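Fiber (Human adenovirus 26, PDB 6FJN) forms the trimeric knob at the end of the adenovirus fiber, the part that probably attaches the virion to its receptor on the host cell. Local coordinates at residues Ala143-Thr148 / Cys152-Thr157. Numbering follows the deposited sequence.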
# COMPACT_ATOMS: atom_id res chain seq x y z
N ALA A 143 1.72 -0.91 14.54
CA ALA A 143 2.81 -1.63 15.19
C ALA A 143 2.43 -3.06 15.40
O ALA A 143 1.31 -3.36 15.83
CB ALA A 143 3.18 -0.98 16.53
N PHE A 144 3.39 -3.95 15.16
CA PHE A 144 3.17 -5.39 15.25
C PHE A 144 3.93 -5.99 16.41
O PHE A 144 5.16 -5.85 16.52
CB PHE A 144 3.63 -6.06 13.95
CG PHE A 144 2.89 -5.51 12.75
CD1 PHE A 144 1.56 -5.84 12.53
CD2 PHE A 144 3.48 -4.65 11.87
CE1 PHE A 144 0.84 -5.31 11.50
CE2 PHE A 144 2.75 -4.10 10.80
CZ PHE A 144 1.43 -4.44 10.65
N ASN A 145 3.18 -6.69 17.28
CA ASN A 145 3.73 -7.47 18.39
C ASN A 145 4.51 -6.67 19.41
O ASN A 145 5.35 -7.19 20.11
CB ASN A 145 4.54 -8.68 17.91
CG ASN A 145 3.74 -9.65 17.09
OD1 ASN A 145 4.37 -10.40 16.24
ND2 ASN A 145 2.47 -9.72 17.25
N GLN A 146 4.20 -5.37 19.51
CA GLN A 146 4.92 -4.51 20.45
C GLN A 146 4.24 -4.38 21.80
O GLN A 146 4.82 -3.80 22.71
CB GLN A 146 5.23 -3.14 19.83
CG GLN A 146 6.07 -3.27 18.55
CD GLN A 146 7.30 -4.11 18.78
OE1 GLN A 146 8.18 -3.73 19.58
NE2 GLN A 146 7.34 -5.28 18.23
N GLU A 147 3.04 -4.93 21.98
CA GLU A 147 2.37 -4.92 23.25
C GLU A 147 2.75 -6.13 24.07
O GLU A 147 2.96 -7.21 23.57
CB GLU A 147 0.86 -4.92 23.07
CG GLU A 147 0.36 -3.69 22.28
CD GLU A 147 0.73 -2.39 22.96
OE1 GLU A 147 0.35 -2.20 24.14
OE2 GLU A 147 1.31 -1.50 22.31
N THR A 148 2.81 -5.92 25.39
CA THR A 148 2.89 -7.02 26.34
C THR A 148 1.64 -7.07 27.30
O THR A 148 1.54 -8.03 28.08
CB THR A 148 4.17 -6.90 27.17
OG1 THR A 148 4.21 -5.59 27.71
CG2 THR A 148 5.38 -7.09 26.27
N CYS A 152 -0.63 -11.01 26.28
CA CYS A 152 -0.88 -11.25 24.85
C CYS A 152 0.27 -11.97 24.15
O CYS A 152 1.44 -11.80 24.51
CB CYS A 152 -1.23 -9.95 24.16
SG CYS A 152 0.08 -8.71 24.04
N ALA A 153 -0.05 -12.86 23.21
CA ALA A 153 0.94 -13.49 22.39
C ALA A 153 1.31 -12.67 21.16
O ALA A 153 2.45 -12.76 20.69
CB ALA A 153 0.39 -14.83 21.94
N TYR A 154 0.34 -11.92 20.65
CA TYR A 154 0.51 -11.11 19.43
C TYR A 154 -0.24 -9.82 19.64
O TYR A 154 -1.16 -9.73 20.47
CB TYR A 154 -0.06 -11.79 18.18
CG TYR A 154 0.42 -13.19 17.93
CD1 TYR A 154 1.58 -13.41 17.20
CD2 TYR A 154 -0.31 -14.29 18.39
CE1 TYR A 154 2.02 -14.69 16.94
CE2 TYR A 154 0.14 -15.58 18.14
CZ TYR A 154 1.30 -15.78 17.43
OH TYR A 154 1.78 -17.02 17.15
N SER A 155 0.11 -8.80 18.84
CA SER A 155 -0.68 -7.57 18.90
C SER A 155 -0.58 -6.84 17.57
O SER A 155 0.43 -6.93 16.84
CB SER A 155 -0.22 -6.64 20.01
OG SER A 155 1.14 -6.24 19.90
N ILE A 156 -1.63 -6.08 17.28
CA ILE A 156 -1.61 -5.07 16.20
C ILE A 156 -2.20 -3.83 16.80
O ILE A 156 -3.31 -3.87 17.34
CB ILE A 156 -2.44 -5.49 14.96
CG1 ILE A 156 -1.99 -6.86 14.42
CG2 ILE A 156 -2.36 -4.41 13.89
CD1 ILE A 156 -2.88 -7.43 13.33
N THR A 157 -1.46 -2.72 16.75
CA THR A 157 -2.01 -1.46 17.24
C THR A 157 -2.00 -0.43 16.13
O THR A 157 -1.13 -0.43 15.24
CB THR A 157 -1.27 -0.95 18.49
OG1 THR A 157 0.06 -0.56 18.14
CG2 THR A 157 -1.24 -2.01 19.58
O HOH W 1 1.79 -3.98 18.52
O HOH W 2 2.01 -1.53 19.76
O HOH W 3 2.40 -8.86 21.33
O HOH W 4 2.73 -10.46 26.62
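E147 lies across S155 and T157 where the antiparallel hairpin of strands 137-144 and 154-161 opens into its loop. Its CB packs 3.4 Å from OG of S155. The next atom, CG, rests 3.6 Å from the T157 methyl CG2. A bend at chi2 (-59°) leaves CD and OE2 still beside that methyl, and the tip OE2 reaches water 2 at 2.6 Å; this water also bonds OG1 of T157. K60, on the neighbouring strand 58-65, forms a salt bridge with the same OE2. Beside the root of the glutamate side chain, OG of S155 accepts the backbone N-H of E147 (N to OG 3.1 Å, 164° at the hydrogen). Rotation about chi1 (59°) brings this OG to that N-H, where it also bonds waters 1 and 3. Water 1 takes the N-H of Q146 and gives a weak bond to O of A143; water 3 donates to O of E147. Regular pairing ends close by: A143 and T157 exchange two backbone bonds, F144 and I156 form a non-hydrogen-bonded pair, and N of N145 then reaches O of S155 at 2.8 Å. On the sheet face of F144 and I156, ring atom CE1 of F144 meets CG2 of I156 at 4.1 Å. A153 and Y154 both pair with F65 of strand 58-65 in a classic beta bulge, and SG of C152 lies 3.3 Å from O of E147. Beyond the last backbone bond, a serine hydroxyl and waters link loop to strand; the chemistry implies a water-linked polar network, whose glutamate charge is probably stabilised by the lysine.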